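Local coordinates for glycerol trinitrate reductase (Agrobacterium tumefaciens, PDB 5EPD), which probably acts as an FMN-dependent oxidoreductase of the Old Yellow Enzyme family, a glycerol trinitrate reductase, here crystallised without its flavin, at residues Glu194-Lys208 with Gly246-Cys260. Residues are numbered along the deposited sequence; the frame is centred on the assembly and turned at random.
Sequences EVHGANGYLLEQFAK and GIRISPVSPANGISC
Neighbouring parallel strands of the TIM barrel, 193-196 and 245-249, meet here, and the loops that follow them are tied together. Arg248 N bonds to Val195 O (3.0 Å) and Val195 N to Gly246 O, the parallel pattern. Val195 and Ile247, beta-branched and apolar, share the outward face, where Ile247 meets helices 227-240 and 263-276. On the inner face the extended chain of Glu194, its CG anti to the backbone N (chi1 -178°), lays OE1 against Arg248 CB (3.2 Å). No N-H of Arg248 points at OE1, so their attraction is of charge alone; Gln120 NE2 gives OE1 a weak hydrogen bond, and OE2 is hydrogen-bonded to Tyr281 OH and His283 ND1. Past the strands, Ser250 suits its place by its hydroxyl: OG accepts the N-H of Asn199 almost straight (3.0 Å, 172°). Water 1 joins Gly197 O, Glu204 OE2 and Ser250 N. Gly200, whose positive phi in the type I' turn suits a glycine, offers its CA to Ile258 CD1 (3.6 Å). Lys208, extended beyond CG, carries its ammonium among oxygens of the loop 250-253: NZ bonds to Ser250 O (2.8 Å) and Ser253 OG (2.7 Å), and forms a salt bridge with Glu204 OE2 (2.7 Å), approached from above the carboxylate plane.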
# COMPACT_ATOMS: atom_id res chain seq x y z
N GLU A 194 -6.60 -1.64 -1.66
CA GLU A 194 -5.49 -1.47 -2.58
C GLU A 194 -4.55 -2.69 -2.43
O GLU A 194 -3.91 -2.87 -1.42
CB GLU A 194 -4.72 -0.19 -2.29
CG GLU A 194 -3.59 0.00 -3.27
CD GLU A 194 -2.80 1.25 -3.04
OE1 GLU A 194 -1.65 1.12 -2.55
OE2 GLU A 194 -3.32 2.34 -3.35
N VAL A 195 -4.49 -3.52 -3.45
CA VAL A 195 -3.61 -4.68 -3.48
C VAL A 195 -2.15 -4.19 -3.49
O VAL A 195 -1.76 -3.39 -4.36
CB VAL A 195 -3.94 -5.57 -4.72
CG1 VAL A 195 -2.95 -6.73 -4.90
CG2 VAL A 195 -5.36 -6.12 -4.60
N HIS A 196 -1.33 -4.63 -2.52
CA HIS A 196 0.08 -4.22 -2.55
C HIS A 196 0.89 -5.07 -3.58
O HIS A 196 1.39 -6.19 -3.28
CB HIS A 196 0.71 -4.25 -1.13
CG HIS A 196 1.94 -3.39 -0.98
ND1 HIS A 196 2.65 -2.88 -2.05
CD2 HIS A 196 2.59 -2.97 0.13
CE1 HIS A 196 3.67 -2.16 -1.61
NE2 HIS A 196 3.66 -2.20 -0.28
N GLY A 197 1.03 -4.51 -4.79
CA GLY A 197 1.75 -5.18 -5.89
C GLY A 197 3.15 -4.62 -6.12
O GLY A 197 3.77 -4.91 -7.16
N ALA A 198 3.68 -3.89 -5.11
CA ALA A 198 4.93 -3.10 -5.23
C ALA A 198 5.95 -3.41 -4.16
O ALA A 198 5.72 -4.25 -3.26
CB ALA A 198 4.59 -1.60 -5.15
N ASN A 199 7.09 -2.72 -4.28
CA ASN A 199 8.06 -2.50 -3.20
C ASN A 199 8.68 -3.79 -2.68
O ASN A 199 9.01 -3.92 -1.48
CB ASN A 199 7.42 -1.67 -2.06
CG ASN A 199 6.88 -0.31 -2.54
OD1 ASN A 199 7.13 0.13 -3.68
ND2 ASN A 199 6.13 0.36 -1.67
N GLY A 200 8.80 -4.76 -3.59
CA GLY A 200 9.55 -6.01 -3.33
C GLY A 200 8.82 -7.12 -2.58
O GLY A 200 9.44 -8.12 -2.24
N TYR A 201 7.52 -6.96 -2.32
CA TYR A 201 6.76 -7.93 -1.54
C TYR A 201 6.21 -9.02 -2.47
O TYR A 201 6.58 -9.04 -3.65
CB TYR A 201 5.68 -7.20 -0.76
CG TYR A 201 6.30 -6.19 0.20
CD1 TYR A 201 7.11 -6.61 1.25
CD2 TYR A 201 6.11 -4.82 0.02
CE1 TYR A 201 7.70 -5.71 2.12
CE2 TYR A 201 6.69 -3.91 0.90
CZ TYR A 201 7.48 -4.37 1.95
OH TYR A 201 8.06 -3.47 2.79
N LEU A 202 5.36 -9.92 -1.96
CA LEU A 202 5.11 -11.23 -2.59
C LEU A 202 4.81 -11.12 -4.08
O LEU A 202 5.43 -11.81 -4.92
CB LEU A 202 3.96 -11.98 -1.90
CG LEU A 202 3.68 -13.39 -2.43
CD1 LEU A 202 4.88 -14.33 -2.25
CD2 LEU A 202 2.47 -14.01 -1.75
N LEU A 203 3.86 -10.26 -4.40
CA LEU A 203 3.32 -10.27 -5.74
C LEU A 203 4.34 -9.74 -6.74
O LEU A 203 4.35 -10.18 -7.89
CB LEU A 203 1.99 -9.50 -5.82
CG LEU A 203 0.92 -9.87 -4.77
CD1 LEU A 203 -0.36 -9.04 -4.92
CD2 LEU A 203 0.63 -11.37 -4.82
N GLU A 204 5.18 -8.78 -6.31
CA GLU A 204 6.25 -8.24 -7.15
C GLU A 204 7.41 -9.26 -7.25
O GLU A 204 8.11 -9.34 -8.28
CB GLU A 204 6.79 -6.89 -6.62
CG GLU A 204 7.88 -6.30 -7.53
CD GLU A 204 8.51 -4.99 -7.04
OE1 GLU A 204 9.33 -5.02 -6.08
OE2 GLU A 204 8.23 -3.94 -7.65
N GLN A 205 7.61 -10.05 -6.19
CA GLN A 205 8.64 -11.07 -6.23
C GLN A 205 8.34 -12.01 -7.39
O GLN A 205 9.25 -12.48 -8.04
CB GLN A 205 8.69 -11.88 -4.93
CG GLN A 205 9.41 -11.20 -3.79
CD GLN A 205 8.87 -11.65 -2.44
OE1 GLN A 205 8.68 -12.85 -2.20
NE2 GLN A 205 8.62 -10.69 -1.56
N PHE A 206 7.05 -12.28 -7.61
CA PHE A 206 6.60 -13.13 -8.70
C PHE A 206 6.74 -12.42 -10.05
O PHE A 206 7.16 -13.04 -11.02
CB PHE A 206 5.12 -13.56 -8.50
CG PHE A 206 4.95 -14.85 -7.73
CD1 PHE A 206 4.95 -14.86 -6.34
CD2 PHE A 206 4.79 -16.07 -8.40
CE1 PHE A 206 4.77 -16.03 -5.63
CE2 PHE A 206 4.63 -17.26 -7.69
CZ PHE A 206 4.61 -17.24 -6.30
N ALA A 207 6.35 -11.15 -10.08
CA ALA A 207 6.39 -10.34 -11.28
C ALA A 207 7.79 -10.09 -11.88
O ALA A 207 7.95 -10.05 -13.11
CB ALA A 207 5.70 -9.01 -11.00
N LYS A 208 8.79 -9.90 -11.01
CA LYS A 208 10.16 -9.57 -11.44
C LYS A 208 11.12 -10.78 -11.47
O LYS A 208 11.22 -11.53 -10.50
CB LYS A 208 10.71 -8.42 -10.57
CG LYS A 208 9.97 -7.11 -10.83
CD LYS A 208 10.48 -5.94 -10.00
CE LYS A 208 9.80 -4.65 -10.43
NZ LYS A 208 10.14 -3.49 -9.56
N GLY A 246 -8.26 -1.27 -6.11
CA GLY A 246 -7.11 -0.60 -6.69
C GLY A 246 -5.92 -1.52 -6.51
O GLY A 246 -6.00 -2.51 -5.78
N ILE A 247 -4.83 -1.20 -7.20
CA ILE A 247 -3.58 -1.90 -6.99
C ILE A 247 -2.48 -0.84 -7.01
O ILE A 247 -2.61 0.19 -7.70
CB ILE A 247 -3.36 -2.97 -8.09
CG1 ILE A 247 -2.13 -3.80 -7.81
CG2 ILE A 247 -3.25 -2.33 -9.47
CD1 ILE A 247 -1.96 -4.94 -8.79
N ARG A 248 -1.43 -1.08 -6.21
CA ARG A 248 -0.18 -0.30 -6.29
C ARG A 248 0.92 -1.12 -6.98
O ARG A 248 1.07 -2.28 -6.66
CB ARG A 248 0.30 0.08 -4.89
CG ARG A 248 1.43 1.10 -4.83
CD ARG A 248 1.78 1.52 -3.39
NE ARG A 248 2.00 2.97 -3.27
CZ ARG A 248 2.81 3.56 -2.39
NH1 ARG A 248 3.52 2.83 -1.54
NH2 ARG A 248 2.94 4.89 -2.37
N ILE A 249 1.69 -0.50 -7.90
CA ILE A 249 2.87 -1.10 -8.52
C ILE A 249 4.05 -0.13 -8.55
O ILE A 249 3.89 1.08 -8.49
CB ILE A 249 2.61 -1.53 -9.99
CG1 ILE A 249 2.28 -0.31 -10.85
CG2 ILE A 249 1.49 -2.56 -10.04
CD1 ILE A 249 1.98 -0.57 -12.31
N SER A 250 5.23 -0.70 -8.68
CA SER A 250 6.47 0.05 -8.70
C SER A 250 7.39 -0.56 -9.77
O SER A 250 8.27 -1.39 -9.43
CB SER A 250 7.14 -0.05 -7.32
OG SER A 250 7.44 -1.41 -6.97
N PRO A 251 7.17 -0.22 -11.06
CA PRO A 251 7.90 -0.83 -12.18
C PRO A 251 9.42 -0.82 -12.03
O PRO A 251 10.07 -1.85 -12.27
CB PRO A 251 7.49 0.05 -13.37
CG PRO A 251 6.12 0.50 -13.02
CD PRO A 251 6.16 0.74 -11.54
N VAL A 252 9.98 0.32 -11.63
CA VAL A 252 11.41 0.49 -11.48
C VAL A 252 11.81 0.34 -10.01
O VAL A 252 11.48 1.17 -9.19
CB VAL A 252 11.84 1.86 -12.00
CG1 VAL A 252 13.35 1.98 -11.99
CG2 VAL A 252 11.31 2.07 -13.42
N SER A 253 12.51 -0.74 -9.69
CA SER A 253 12.96 -0.98 -8.31
C SER A 253 14.02 0.06 -7.94
O SER A 253 14.65 0.64 -8.82
CB SER A 253 13.56 -2.39 -8.18
OG SER A 253 12.75 -3.38 -8.80
N PRO A 254 14.21 0.30 -6.63
CA PRO A 254 15.40 1.06 -6.27
C PRO A 254 16.64 0.19 -6.46
O PRO A 254 16.52 -0.97 -6.89
CB PRO A 254 15.17 1.38 -4.79
CG PRO A 254 14.36 0.23 -4.29
CD PRO A 254 13.48 -0.19 -5.45
N ALA A 255 17.81 0.75 -6.13
CA ALA A 255 19.10 0.06 -6.26
C ALA A 255 19.14 -1.29 -5.53
O ALA A 255 19.61 -2.28 -6.08
CB ALA A 255 20.22 0.97 -5.77
N ASN A 256 18.64 -1.33 -4.29
CA ASN A 256 18.61 -2.57 -3.50
C ASN A 256 17.28 -3.34 -3.59
O ASN A 256 17.00 -4.23 -2.77
CB ASN A 256 18.89 -2.23 -2.03
CG ASN A 256 17.69 -1.60 -1.35
OD1 ASN A 256 16.83 -0.99 -2.00
ND2 ASN A 256 17.61 -1.75 -0.03
N GLY A 257 16.44 -2.99 -4.57
CA GLY A 257 15.21 -3.74 -4.84
C GLY A 257 15.44 -4.99 -5.68
O GLY A 257 16.55 -5.55 -5.71
N ILE A 258 14.39 -5.43 -6.36
CA ILE A 258 14.43 -6.67 -7.14
C ILE A 258 14.88 -6.37 -8.58
O ILE A 258 14.26 -5.56 -9.27
CB ILE A 258 13.05 -7.36 -7.17
CG1 ILE A 258 12.44 -7.46 -5.76
CG2 ILE A 258 13.19 -8.76 -7.80
CD1 ILE A 258 11.16 -8.28 -5.65
N SER A 259 15.93 -7.03 -9.05
CA SER A 259 16.34 -6.85 -10.45
C SER A 259 15.18 -7.30 -11.34
O SER A 259 14.39 -8.19 -10.98
CB SER A 259 17.67 -7.56 -10.79
OG SER A 259 17.57 -8.98 -10.90
N CYS A 260 15.05 -6.60 -12.47
CA CYS A 260 14.00 -6.81 -13.46
C CYS A 260 14.60 -6.44 -14.84
O CYS A 260 14.75 -5.26 -15.15
CB CYS A 260 12.75 -5.96 -13.14
SG CYS A 260 11.44 -6.10 -14.38
O HOH W 1 5.66 -3.74 -8.73
O HOH W 2 9.85 0.03 -5.39